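Local coordinates for xylanase 10C (Pseudomonas cellulosa, PDB 1GNY), which cuts internal beta-1,4 linkages of xylan through its C-terminal domain and binds xylan and xylooligosaccharides through the family 15 carbohydrate-binding module that makes up this chain, at residues G12-A17 / V45-R50; V33-L38 / I140-V145; M61-S66 / L106-T111; N75-A80 / Q131-P136. All coordinates share one frame; numbering follows the deposited sequence.

Interaction 1. Residues G12-A17 / V45-R50. With XYP (beta-D-xylopyranose), chain B.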
loop_
_atom_site.group_PDB
_atom_site.type_symbol
_atom_site.label_atom_id
_atom_site.label_comp_id
_atom_site.label_asym_id
_atom_site.label_seq_id
_atom_site.Cartn_x
_atom_site.Cartn_y
_atom_site.Cartn_z
ATOM N N GLY A 12 -13.196 -2.724 4.483
ATOM C CA GLY A 12 -12.227 -1.873 5.131
ATOM C C GLY A 12 -11.285 -1.063 4.260
ATOM O O GLY A 12 -10.472 -0.314 4.801
ATOM N N TRP A 13 -11.402 -1.175 2.947
ATOM C CA TRP A 13 -10.556 -0.377 2.066
ATOM C C TRP A 13 -11.226 0.930 1.633
ATOM O O TRP A 13 -12.452 1.042 1.586
ATOM C CB TRP A 13 -10.142 -1.161 0.836
ATOM C CG TRP A 13 -9.114 -2.267 1.068
ATOM C CD1 TRP A 13 -9.325 -3.507 1.612
ATOM C CD2 TRP A 13 -7.742 -2.229 0.683
ATOM N NE1 TRP A 13 -8.162 -4.240 1.594
ATOM C CE2 TRP A 13 -7.169 -3.474 1.030
ATOM C CE3 TRP A 13 -6.921 -1.253 0.073
ATOM C CZ2 TRP A 13 -5.841 -3.765 0.791
ATOM C CZ3 TRP A 13 -5.630 -1.547 -0.188
ATOM C CH2 TRP A 13 -5.079 -2.796 0.178
ATOM N N ARG A 14 -10.390 1.893 1.254
ATOM C CA ARG A 14 -10.818 3.216 0.754
ATOM C C ARG A 14 -9.877 3.688 -0.328
ATOM O O ARG A 14 -8.713 3.295 -0.356
ATOM C CB ARG A 14 -10.711 4.299 1.854
ATOM C CG ARG A 14 -11.356 4.029 3.178
ATOM C CD ARG A 14 -11.108 5.162 4.198
ATOM N NE ARG A 14 -9.726 5.346 4.701
ATOM C CZ ARG A 14 -9.185 4.632 5.690
ATOM N NH1 ARG A 14 -9.865 3.676 6.294
ATOM N NH2 ARG A 14 -7.957 4.890 6.117
ATOM N N GLY A 15 -10.382 4.552 -1.208
ATOM C CA GLY A 15 -9.505 5.309 -2.081
ATOM C C GLY A 15 -8.743 6.318 -1.220
ATOM O O GLY A 15 -9.127 6.649 -0.081
ATOM N N ASN A 16 -7.617 6.771 -1.777
ATOM C CA ASN A 16 -6.717 7.766 -1.118
ATOM C C ASN A 16 -6.035 8.705 -2.112
ATOM O O ASN A 16 -5.710 8.310 -3.246
ATOM C CB ASN A 16 -5.621 7.063 -0.340
ATOM C CG ASN A 16 -5.003 7.925 0.733
ATOM O OD1 ASN A 16 -3.787 8.249 0.701
ATOM N ND2 ASN A 16 -5.783 8.244 1.711
ATOM N N ALA A 17 -5.878 9.958 -1.674
ATOM C CA ALA A 17 -5.117 10.968 -2.432
ATOM C C ALA A 17 -4.128 11.631 -1.482
ATOM O O ALA A 17 -4.507 12.202 -0.484
ATOM C CB ALA A 17 -6.004 11.993 -3.037
ATOM N N VAL A 45 -6.016 2.345 0.355
ATOM C CA VAL A 45 -5.561 2.166 1.737
ATOM C C VAL A 45 -6.547 1.413 2.630
ATOM O O VAL A 45 -7.736 1.324 2.298
ATOM C CB VAL A 45 -5.275 3.545 2.429
ATOM C CG1 VAL A 45 -4.108 4.322 1.750
ATOM C CG2 VAL A 45 -6.498 4.388 2.539
ATOM N N PHE A 46 -6.022 0.925 3.757
ATOM C CA PHE A 46 -6.801 0.294 4.815
ATOM C C PHE A 46 -6.107 0.664 6.120
ATOM O O PHE A 46 -4.975 1.172 6.130
ATOM C CB PHE A 46 -6.871 -1.232 4.640
ATOM C CG PHE A 46 -5.525 -1.902 4.704
ATOM C CD1 PHE A 46 -4.735 -1.989 3.566
ATOM C CD2 PHE A 46 -5.018 -2.379 5.921
ATOM C CE1 PHE A 46 -3.466 -2.557 3.628
ATOM C CE2 PHE A 46 -3.748 -2.947 5.973
ATOM C CZ PHE A 46 -2.975 -3.015 4.840
ATOM N N ASP A 47 -6.759 0.348 7.229
ATOM C CA ASP A 47 -6.174 0.641 8.529
ATOM C C ASP A 47 -5.787 -0.604 9.307
ATOM O O ASP A 47 -6.513 -1.600 9.322
ATOM C CB ASP A 47 -7.151 1.402 9.419
ATOM C CG ASP A 47 -7.549 2.708 8.858
ATOM O OD1 ASP A 47 -6.712 3.397 8.214
ATOM O OD2 ASP A 47 -8.695 3.145 9.045
ATOM N N ILE A 48 -4.635 -0.543 9.944
ATOM C CA ILE A 48 -4.243 -1.504 10.956
ATOM C C ILE A 48 -4.700 -0.866 12.270
ATOM O O ILE A 48 -4.269 0.232 12.660
ATOM C CB ILE A 48 -2.740 -1.797 10.958
ATOM C CG1 ILE A 48 -2.327 -2.574 9.697
ATOM C CG2 ILE A 48 -2.313 -2.611 12.233
ATOM C CD1 ILE A 48 -2.969 -3.969 9.495
ATOM N N ALA A 49 -5.552 -1.597 12.985
ATOM C CA ALA A 49 -6.047 -1.107 14.271
ATOM C C ALA A 49 -4.984 -1.025 15.370
ATOM O O ALA A 49 -4.218 -1.983 15.616
ATOM C CB ALA A 49 -7.204 -2.013 14.754
ATOM N N ARG A 50 -4.984 0.110 16.060
ATOM C CA ARG A 50 -4.102 0.290 17.192
ATOM C C ARG A 50 -4.367 -0.730 18.311
ATOM O O ARG A 50 -5.486 -1.300 18.428
ATOM C CB ARG A 50 -4.250 1.693 17.760
ATOM C CG ARG A 50 -5.706 2.056 18.060
ATOM C CD ARG A 50 -5.806 3.292 18.894
ATOM N NE ARG A 50 -7.032 4.032 19.003
ATOM C CZ ARG A 50 -8.018 4.201 18.125
ATOM N NH1 ARG A 50 -8.486 3.356 17.179
ATOM N NH2 ARG A 50 -8.697 5.276 18.419
HETATM C C1 XYP B . -5.012 12.352 3.679
HETATM C C2 XYP B . -4.408 11.093 3.078
HETATM C C3 XYP B . -2.930 10.973 3.441
HETATM C C4 XYP B . -2.202 12.296 3.187
HETATM C C5 XYP B . -2.984 13.418 3.841
HETATM O O2 XYP B . -5.080 9.940 3.577
HETATM O O3 XYP B . -2.319 9.933 2.692
HETATM O O4 XYP B . -0.923 12.205 3.774
HETATM O O5 XYP B . -4.311 13.475 3.365
HETATM O O HOH W 1 -9.571 -0.530 7.334
#
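Trp13 turns one face of its indole to Phe46, whose CD1 lies over the six-membered ring near the rim, 3.5 Å from Trp13 CZ2. The two side chains run side by side in the same direction, yet their ring planes are 53° apart, an oblique pairing. Further back, Phe46 CB makes a CH-pi contact almost straight above the five-membered ring, 4.2 Å from its centroid. The indole N-H of Trp13 is used elsewhere, on the backbone O of Asp8.

Polar chemistry takes over at Arg14. A bend at chi3 (-68°) turns NE off the line of the chain, and the guanidinium beyond it grips Asp47 end-on in a salt bridge. Arg14 NH2 reaches Asp47 OD1 on the syn side at 2.9 Å, nearly straight (176°) and in the guanidinium plane; Arg14 NH1 meets Asp47 OD2 at 3.0 Å from above the carboxylate. Both ends have second partners, Gln127 for NH2 and Lys83 for OD2, so the pair is held in a small polar network.

Two backbone bonds join Arg14 and Val45, and a water bridges Gly12 O to Asp47 N. Val45 CG1 packs 3.8 Å from Asn16 CB. Asn16 in turn gives ND2 to O2 of the bound xylose unit at 2.6 Å, a sugar also held by Gln81 and Gln127.

Strand 14-17 is one of the two edge strands of the five-stranded sheet that carries the xylan site, and 126-133 flanks 42-48 on its other side. Trp13 and Phe46 point inward, onto Val145 of strand 139-149 in the facing sheet.

Interaction 2. Residues V33-L38 / I140-V145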
loop_
_atom_site.group_PDB
_atom_site.type_symbol
_atom_site.label_atom_id
_atom_site.label_comp_id
_atom_site.label_asym_id
_atom_site.label_seq_id
_atom_site.Cartn_x
_atom_site.Cartn_y
_atom_site.Cartn_z
ATOM N N VAL A 33 -9.183 -5.807 -4.641
ATOM C CA VAL A 33 -9.429 -4.340 -4.635
ATOM C C VAL A 33 -8.778 -3.677 -5.841
ATOM O O VAL A 33 -7.586 -3.878 -6.059
ATOM C CB VAL A 33 -8.890 -3.705 -3.326
ATOM C CG1 VAL A 33 -8.926 -2.188 -3.363
ATOM C CG2 VAL A 33 -9.679 -4.232 -2.092
ATOM N N THR A 34 -9.539 -2.865 -6.570
ATOM C CA THR A 34 -9.032 -2.188 -7.795
ATOM C C THR A 34 -9.303 -0.700 -7.680
ATOM O O THR A 34 -10.367 -0.277 -7.198
ATOM C CB THR A 34 -9.661 -2.754 -9.110
ATOM O OG1 THR A 34 -9.477 -4.173 -9.144
ATOM C CG2 THR A 34 -8.997 -2.190 -10.384
ATOM N N PHE A 35 -8.328 0.082 -8.124
ATOM C CA PHE A 35 -8.510 1.528 -8.257
ATOM C C PHE A 35 -8.029 2.046 -9.623
ATOM O O PHE A 35 -7.138 1.448 -10.272
ATOM C CB PHE A 35 -7.873 2.309 -7.099
ATOM C CG PHE A 35 -6.363 2.336 -7.083
ATOM C CD1 PHE A 35 -5.640 1.314 -6.436
ATOM C CD2 PHE A 35 -5.656 3.407 -7.610
ATOM C CE1 PHE A 35 -4.279 1.338 -6.395
ATOM C CE2 PHE A 35 -4.273 3.435 -7.559
ATOM C CZ PHE A 35 -3.582 2.399 -6.927
ATOM N N ALA A 36 -8.636 3.163 -10.028
ATOM C CA ALA A 36 -8.232 3.933 -11.205
ATOM C C ALA A 36 -7.050 4.845 -10.808
ATOM O O ALA A 36 -7.144 5.690 -9.894
ATOM C CB ALA A 36 -9.386 4.771 -11.729
ATOM N N ALA A 37 -5.906 4.624 -11.442
ATOM C CA ALA A 37 -4.678 5.374 -11.152
ATOM C C ALA A 37 -4.697 6.729 -11.895
ATOM O O ALA A 37 -4.034 6.939 -12.923
ATOM C CB ALA A 37 -3.449 4.550 -11.531
ATOM N N LEU A 38 -5.500 7.630 -11.359
ATOM C CA LEU A 38 -5.800 8.922 -12.026
ATOM C C LEU A 38 -4.671 9.935 -12.069
ATOM O O LEU A 38 -4.617 10.758 -12.997
ATOM C CB LEU A 38 -7.026 9.585 -11.397
ATOM C CG LEU A 38 -8.319 8.768 -11.519
ATOM C CD1 LEU A 38 -9.397 9.357 -10.608
ATOM C CD2 LEU A 38 -8.782 8.583 -12.955
ATOM N N ILE A 140 -4.900 -0.497 -11.106
ATOM C CA ILE A 140 -4.103 -1.368 -10.235
ATOM C C ILE A 140 -5.066 -2.254 -9.456
ATOM O O ILE A 140 -6.045 -1.731 -8.919
ATOM C CB ILE A 140 -3.246 -0.543 -9.242
ATOM C CG1 ILE A 140 -2.193 0.325 -9.957
ATOM C CG2 ILE A 140 -2.548 -1.464 -8.228
ATOM C CD1 ILE A 140 -1.135 -0.391 -10.755
ATOM N N THR A 141 -4.794 -3.564 -9.403
ATOM C CA THR A 141 -5.545 -4.518 -8.582
ATOM C C THR A 141 -4.657 -5.086 -7.480
ATOM O O THR A 141 -3.557 -5.572 -7.753
ATOM C CB THR A 141 -6.170 -5.664 -9.407
ATOM O OG1 THR A 141 -7.110 -5.107 -10.355
ATOM C CG2 THR A 141 -6.936 -6.640 -8.513
ATOM N N ILE A 142 -5.127 -4.979 -6.232
ATOM C CA ILE A 142 -4.479 -5.653 -5.075
ATOM C C ILE A 142 -5.246 -6.954 -4.769
ATOM O O ILE A 142 -6.434 -6.923 -4.455
ATOM C CB ILE A 142 -4.402 -4.767 -3.791
ATOM C CG1 ILE A 142 -3.793 -3.413 -4.105
ATOM C CG2 ILE A 142 -3.587 -5.480 -2.703
ATOM C CD1 ILE A 142 -4.798 -2.324 -4.290
ATOM N N LYS A 143 -4.562 -8.088 -4.863
ATOM C CA LYS A 143 -5.173 -9.420 -4.585
ATOM C C LYS A 143 -5.077 -9.807 -3.099
ATOM O O LYS A 143 -5.991 -10.450 -2.557
ATOM C CB LYS A 143 -4.524 -10.514 -5.467
ATOM C CG LYS A 143 -4.778 -10.324 -6.928
ATOM C CD LYS A 143 -4.422 -11.545 -7.743
ATOM C CE LYS A 143 -5.174 -11.598 -9.053
ATOM N NZ LYS A 143 -4.773 -12.818 -9.819
ATOM N N SER A 144 -3.963 -9.449 -2.470
ATOM C CA SER A 144 -3.709 -9.789 -1.055
ATOM C C SER A 144 -2.639 -8.893 -0.449
ATOM O O SER A 144 -1.752 -8.382 -1.164
ATOM C CB SER A 144 -3.258 -11.256 -0.918
ATOM O OG SER A 144 -1.955 -11.481 -1.493
ATOM N N VAL A 145 -2.727 -8.736 0.873
ATOM C CA VAL A 145 -1.704 -8.004 1.634
ATOM C C VAL A 145 -1.400 -8.813 2.889
ATOM O O VAL A 145 -2.309 -9.152 3.638
ATOM C CB VAL A 145 -2.139 -6.586 2.041
ATOM C CG1 VAL A 145 -1.056 -5.883 2.833
ATOM C CG2 VAL A 145 -2.532 -5.760 0.806
#
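Phe35 and Ile140 lie side by side and point the same way, with Ile140 CB meeting the ring obliquely at CE1 and CZ: Phe35 CE1 is 3.6 Å from Ile140 CB, and Phe35 CZ also approaches Ile140 CG1. A chi1 of 71° sets Phe35 CG between the backbone N and carbonyl carbon, from where the ring lies beside Ile140. Ile142 CD1 comes to the edge of the same ring, near its plane, and also touches Val33 CG1 at 4.2 Å.

On the opposite face of the sheet Thr34 and Thr141 cross at a slant. Each has OG1 beside its own backbone N, and the hydroxyls meet in a hydrogen bond, Thr34 OG1 to Thr141 OG1 at 2.8 Å. Thr34 CG2 rests 3.5 Å from Thr141 OG1.

The antiparallel backbones place these pairs. Val33 with Ile142 and Phe35 with Ile140 are hydrogen-bonded pairs with two bonds each, the shortest from Ile142 N to Val33 O at 2.7 Å; Thr34 with Thr141 is the non-hydrogen-bonded pair between them.

The chemistry is thus split by the sheet: hydrocarbon and ring turn into the core, towards Phe69 and Ala44, while the threonine hydroxyls, on the partly exposed face, share one hydrogen bond in which either could be the donor.

Interaction 3. Residues M61-S66 / L106-T111. With NA (sodium ion), chain C.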
loop_
_atom_site.group_PDB
_atom_site.type_symbol
_atom_site.label_atom_id
_atom_site.label_comp_id
_atom_site.label_asym_id
_atom_site.label_seq_id
_atom_site.Cartn_x
_atom_site.Cartn_y
_atom_site.Cartn_z
ATOM N N MET A 61 2.560 -7.338 -0.825
ATOM C CA MET A 61 1.325 -7.204 -1.598
ATOM C C MET A 61 1.381 -7.996 -2.894
ATOM O O MET A 61 2.351 -7.873 -3.612
ATOM C CB MET A 61 1.060 -5.726 -1.932
ATOM C CG MET A 61 0.900 -4.857 -0.747
ATOM S SD MET A 61 -0.053 -3.353 -1.193
ATOM C CE MET A 61 -0.025 -2.559 0.386
ATOM N N VAL A 62 0.358 -8.796 -3.190
ATOM C CA VAL A 62 0.289 -9.451 -4.528
ATOM C C VAL A 62 -0.573 -8.503 -5.348
ATOM O O VAL A 62 -1.726 -8.237 -4.961
ATOM C CB VAL A 62 -0.328 -10.836 -4.513
ATOM C CG1 VAL A 62 -0.483 -11.379 -5.952
ATOM C CG2 VAL A 62 0.531 -11.807 -3.693
ATOM N N VAL A 63 -0.042 -8.014 -6.465
ATOM C CA VAL A 63 -0.754 -7.036 -7.312
ATOM C C VAL A 63 -0.803 -7.423 -8.777
ATOM O O VAL A 63 -0.033 -8.263 -9.211
ATOM C CB VAL A 63 -0.154 -5.608 -7.211
ATOM C CG1 VAL A 63 -0.107 -5.152 -5.766
ATOM C CG2 VAL A 63 1.269 -5.539 -7.827
ATOM N N ASN A 64 -1.748 -6.839 -9.502
ATOM C CA ASN A 64 -1.785 -6.946 -10.960
ATOM C C ASN A 64 -1.928 -5.559 -11.524
ATOM O O ASN A 64 -2.829 -4.787 -11.113
ATOM C CB ASN A 64 -2.890 -7.835 -11.463
ATOM C CG ASN A 64 -2.745 -8.127 -12.957
ATOM O OD1 ASN A 64 -3.132 -7.322 -13.789
ATOM N ND2 ASN A 64 -2.103 -9.271 -13.298
ATOM N N VAL A 65 -1.033 -5.211 -12.444
ATOM C CA VAL A 65 -1.018 -3.867 -13.046
ATOM C C VAL A 65 -1.536 -3.906 -14.495
ATOM O O VAL A 65 -1.213 -4.820 -15.239
ATOM C CB VAL A 65 0.327 -3.106 -12.857
ATOM C CG1 VAL A 65 1.294 -3.776 -11.810
ATOM C CG2 VAL A 65 1.027 -2.761 -14.147
ATOM N N SER A 66 -2.377 -2.948 -14.869
ATOM C CA SER A 66 -2.946 -2.942 -16.229
ATOM C C SER A 66 -1.920 -2.487 -17.265
ATOM O O SER A 66 -0.908 -1.826 -16.965
ATOM C CB SER A 66 -4.193 -2.049 -16.347
ATOM O OG SER A 66 -3.851 -0.677 -16.401
ATOM N N LEU A 106 2.401 -9.889 -9.656
ATOM C CA LEU A 106 3.688 -9.598 -8.999
ATOM C C LEU A 106 3.529 -9.480 -7.497
ATOM O O LEU A 106 2.461 -9.102 -7.004
ATOM C CB LEU A 106 4.232 -8.248 -9.455
ATOM C CG LEU A 106 4.485 -8.065 -10.933
ATOM C CD1 LEU A 106 4.520 -6.573 -11.266
ATOM C CD2 LEU A 106 5.768 -8.811 -11.330
ATOM N N THR A 107 4.615 -9.757 -6.784
ATOM C CA THR A 107 4.670 -9.561 -5.335
ATOM C C THR A 107 5.619 -8.404 -5.058
ATOM O O THR A 107 6.829 -8.448 -5.411
ATOM C CB THR A 107 5.148 -10.808 -4.583
ATOM O OG1 THR A 107 4.205 -11.875 -4.773
ATOM C CG2 THR A 107 5.156 -10.582 -3.086
ATOM N N LEU A 108 5.081 -7.371 -4.426
ATOM C CA LEU A 108 5.849 -6.202 -4.015
ATOM C C LEU A 108 5.961 -6.175 -2.498
ATOM O O LEU A 108 5.012 -6.486 -1.797
ATOM C CB LEU A 108 5.172 -4.924 -4.488
ATOM C CG LEU A 108 4.950 -4.825 -5.999
ATOM C CD1 LEU A 108 4.269 -3.530 -6.345
ATOM C CD2 LEU A 108 6.250 -4.949 -6.782
ATOM N N THR A 109 7.145 -5.833 -2.005
ATOM C CA THR A 109 7.392 -5.827 -0.569
ATOM C C THR A 109 7.947 -4.498 -0.068
ATOM O O THR A 109 8.567 -3.709 -0.818
ATOM C CB THR A 109 8.281 -7.000 -0.102
ATOM O OG1 THR A 109 9.624 -6.794 -0.554
ATOM C CG2 THR A 109 7.867 -8.331 -0.666
ATOM N N CYS A 110 7.718 -4.263 1.224
ATOM C CA CYS A 110 8.119 -3.032 1.874
ATOM C C CYS A 110 8.421 -3.294 3.324
ATOM O O CYS A 110 7.573 -3.813 4.040
ATOM C CB CYS A 110 6.998 -1.987 1.794
ATOM S SG CYS A 110 7.371 -0.417 2.588
ATOM N N THR A 111 9.638 -2.978 3.745
ATOM C CA THR A 111 10.023 -3.116 5.164
ATOM C C THR A 111 9.865 -1.767 5.886
ATOM O O THR A 111 10.410 -0.743 5.456
ATOM C CB THR A 111 11.467 -3.604 5.329
ATOM O OG1 THR A 111 11.596 -4.923 4.806
ATOM C CG2 THR A 111 11.841 -3.775 6.781
HETATM NA NA NA C . -2.080 -7.215 -15.980
HETATM O O HOH W 2 -1.823 -9.978 -16.139
HETATM O O HOH W 3 -3.489 -6.973 -17.305
#
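Met61-Val65 and Leu106-Thr111 run antiparallel with a strong twist, their short axes 132° apart, and four backbone bonds hold them: two between Met61 and Leu108, two between Val63 and Leu106. The straightest is Met61 N to Leu108 O, 2.8 Å long with 174° at the hydrogen. Between these hydrogen-bonded pairs, Val62 faces Thr107 as a non-hydrogen-bonded pair.

Side chains alternate across the sheet. On the inner face Val63 and Leu108 cross at about a right angle, with Val63 CG2 3.9 Å from Leu108 CD1. Further along, Val65 CG1 reaches Leu106 CD1 at 4.3 Å. Met61 extends its thioether away from Leu108 into the interior, towards Ile78 and Val145. On the outer face Val62 CG2 lies 3.8 Å from Thr107 OG1, a methyl-to-hydroxyl contact on the more exposed side.

At the end of the first strand the chain binds sodium. Asn64 has CG anti to its backbone N (chi1 -170°), and its OD1 holds the ion at 2.4 Å, while Val65 O binds it at 2.6 Å. Ala102 O and two waters are the other ligands modelled, one water doubtfully close. Asn64 ND2 bonds Asp105 and the other water, which fixes which way round the amide lies.

Strand 58-65 has 106-111 on one side and 139-149 on the other. Ser66, just beyond it, is the N-cap of helix 67-72, its OG bonded to Phe69 N, and the disulfide from Cys110 to Cys93 ties the second strand to a loop. Leu108 packs on Leu76 and Ile78 of strand 75-82 in the facing sheet.

Interaction 4. Residues N75-A80 / Q131-P136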
loop_
_atom_site.group_PDB
_atom_site.type_symbol
_atom_site.label_atom_id
_atom_site.label_comp_id
_atom_site.label_asym_id
_atom_site.label_seq_id
_atom_site.Cartn_x
_atom_site.Cartn_y
_atom_site.Cartn_z
ATOM N N ASN A 75 5.447 4.780 -11.278
ATOM C CA ASN A 75 5.990 3.879 -10.275
ATOM C C ASN A 75 4.916 3.510 -9.234
ATOM O O ASN A 75 3.859 4.161 -9.224
ATOM C CB ASN A 75 7.162 4.515 -9.528
ATOM C CG ASN A 75 8.292 4.956 -10.459
ATOM O OD1 ASN A 75 8.613 4.298 -11.463
ATOM N ND2 ASN A 75 8.868 6.122 -10.151
ATOM N N LEU A 76 5.194 2.499 -8.431
ATOM C CA LEU A 76 4.251 2.090 -7.337
ATOM C C LEU A 76 4.961 2.191 -6.009
ATOM O O LEU A 76 6.077 1.613 -5.807
ATOM C CB LEU A 76 3.721 0.674 -7.535
ATOM C CG LEU A 76 2.633 0.473 -8.582
ATOM C CD1 LEU A 76 2.352 -1.019 -8.755
ATOM C CD2 LEU A 76 1.358 1.253 -8.238
ATOM N N GLN A 77 4.286 2.842 -5.071
ATOM C CA GLN A 77 4.814 3.043 -3.722
ATOM C C GLN A 77 3.896 2.475 -2.650
ATOM O O GLN A 77 2.792 2.981 -2.473
ATOM C CB GLN A 77 5.029 4.535 -3.433
ATOM C CG GLN A 77 5.496 4.826 -1.997
ATOM C CD GLN A 77 5.777 6.294 -1.734
ATOM O OE1 GLN A 77 5.196 7.192 -2.360
ATOM N NE2 GLN A 77 6.663 6.541 -0.784
ATOM N N ILE A 78 4.347 1.417 -1.998
ATOM C CA ILE A 78 3.712 0.919 -0.751
ATOM C C ILE A 78 4.143 1.930 0.319
ATOM O O ILE A 78 5.308 2.270 0.401
ATOM C CB ILE A 78 4.143 -0.524 -0.385
ATOM C CG1 ILE A 78 3.629 -1.533 -1.418
ATOM C CG2 ILE A 78 3.668 -0.893 1.026
ATOM C CD1 ILE A 78 4.258 -2.894 -1.310
ATOM N N PHE A 79 3.238 2.321 1.205
ATOM C CA PHE A 79 3.549 3.270 2.279
ATOM C C PHE A 79 2.722 2.985 3.525
ATOM O O PHE A 79 1.749 2.261 3.463
ATOM C CB PHE A 79 3.325 4.720 1.804
ATOM C CG PHE A 79 1.887 5.046 1.470
ATOM C CD1 PHE A 79 1.301 4.632 0.276
ATOM C CD2 PHE A 79 1.100 5.744 2.381
ATOM C CE1 PHE A 79 -0.027 4.926 -0.027
ATOM C CE2 PHE A 79 -0.222 6.003 2.110
ATOM C CZ PHE A 79 -0.798 5.614 0.890
ATOM N N ALA A 80 3.102 3.592 4.645
ATOM C CA ALA A 80 2.360 3.505 5.888
ATOM C C ALA A 80 2.532 4.847 6.614
ATOM O O ALA A 80 3.551 5.504 6.469
ATOM C CB ALA A 80 2.863 2.347 6.736
ATOM N N GLN A 131 0.175 3.422 -3.747
ATOM C CA GLN A 131 -0.199 4.575 -4.569
ATOM C C GLN A 131 0.676 4.697 -5.818
ATOM O O GLN A 131 1.834 4.226 -5.807
ATOM C CB GLN A 131 -0.153 5.892 -3.768
ATOM C CG GLN A 131 1.255 6.246 -3.229
ATOM C CD GLN A 131 1.261 7.527 -2.381
ATOM O OE1 GLN A 131 0.187 8.097 -2.122
ATOM N NE2 GLN A 131 2.474 7.987 -1.965
ATOM N N ALA A 132 0.125 5.316 -6.835
ATOM C CA ALA A 132 0.852 5.566 -8.065
ATOM C C ALA A 132 1.704 6.826 -7.893
ATOM O O ALA A 132 1.303 7.777 -7.223
ATOM C CB ALA A 132 -0.116 5.745 -9.206
ATOM N N LYS A 133 2.862 6.836 -8.534
ATOM C CA LYS A 133 3.744 8.011 -8.537
ATOM C C LYS A 133 4.217 8.288 -9.970
ATOM O O LYS A 133 4.687 7.381 -10.647
ATOM C CB LYS A 133 4.988 7.822 -7.663
ATOM C CG LYS A 133 4.762 7.480 -6.177
ATOM C CD LYS A 133 4.198 8.610 -5.427
ATOM C CE LYS A 133 5.237 9.665 -4.984
ATOM N NZ LYS A 133 4.417 10.953 -4.742
ATOM N N GLY A 134 4.150 9.548 -10.362
ATOM C CA GLY A 134 4.567 10.018 -11.681
ATOM C C GLY A 134 3.400 10.588 -12.476
ATOM O O GLY A 134 2.713 11.463 -11.994
ATOM N N THR A 135 3.220 10.126 -13.716
ATOM C CA THR A 135 2.099 10.510 -14.551
ATOM C C THR A 135 1.324 9.244 -14.985
ATOM O O THR A 135 1.420 8.803 -16.114
ATOM C CB THR A 135 2.612 11.335 -15.797
ATOM O OG1 THR A 135 3.420 12.448 -15.349
ATOM C CG2 THR A 135 1.474 11.958 -16.544
ATOM N N PRO A 136 0.580 8.631 -14.062
ATOM C CA PRO A 136 -0.064 7.342 -14.336
ATOM C C PRO A 136 -1.317 7.378 -15.181
ATOM O O PRO A 136 -1.915 8.434 -15.452
ATOM C CB PRO A 136 -0.449 6.851 -12.924
ATOM C CG PRO A 136 -0.685 8.095 -12.171
ATOM C CD PRO A 136 0.305 9.081 -12.686
#
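Gln131 crosses Phe79 at about a right angle, and its atoms meet the ring one after another. Its CB already lies 3.9 Å from Phe79 CE1. The first torsion sets CG between the backbone N and the carbonyl carbon (chi1 62°), and there CG meets both Phe79 CE1 and Gln77 O, each at 3.7 Å. From CG the chain is extended. CD stays 3.7 Å from Phe79 CE1, with the amide plane 32° from the ring plane. At the tip the two atoms part. OE1 remains near Phe79 and accepts a bond from outside the contact, from Ser18 OG. NE2 lies over one face of the ring, and Gln131 NE2 gives a hydrogen to Gln77 OE1 at 2.9 Å. Gln77 OE1 lies in the plane of the Gln131 amide, while NE2 comes in from above the plane of the Gln77 amide.

Gln77 runs beside Gln131 in the same direction, its chain extended. Lys133 folds over from the next position on this face, bent at chi2 (-69°), which brings Lys133 CD to 3.5 Å from Gln77 OE1; a second bend at chi3 keeps CE close to the same oxygen. Paired backbone bonds link Asn75 with Lys133 and Gln77 with Gln131; Leu76 and Ala132 point to the other face, where both touch Phe69.

Both amide ends of Gln131 are engaged, which sets its flip: O towards Ser18, N towards Gln77. Ser18 belongs to the glycan pocket and the side chain of Phe79 comes within about 4 Å of a bound xylose at the nearest atoms, consistent with a second shell behind the xylan-binding residues.

From the N terminus, the first of the four contacts to close is interaction 1, when 45-50 returns to 12-17. Before that loop is complete, 33-38 has passed by; its partner 140-145 comes only near the C terminus, so interactions 1 and 2 cross. Within the long span of interaction 2 lie both interaction 3, completed at 106-111, and interaction 4, completed at 131-136, and these two cross each other. Interactions 1 and 4 build the sheet that binds xylan; interactions 2 and 3 build the facing sheet, where strands 139-149 and 58-65 are neighbours. Contacts such as Trp13 with Val33 and Cys110 with Ile78 join the two sheets into one sandwich.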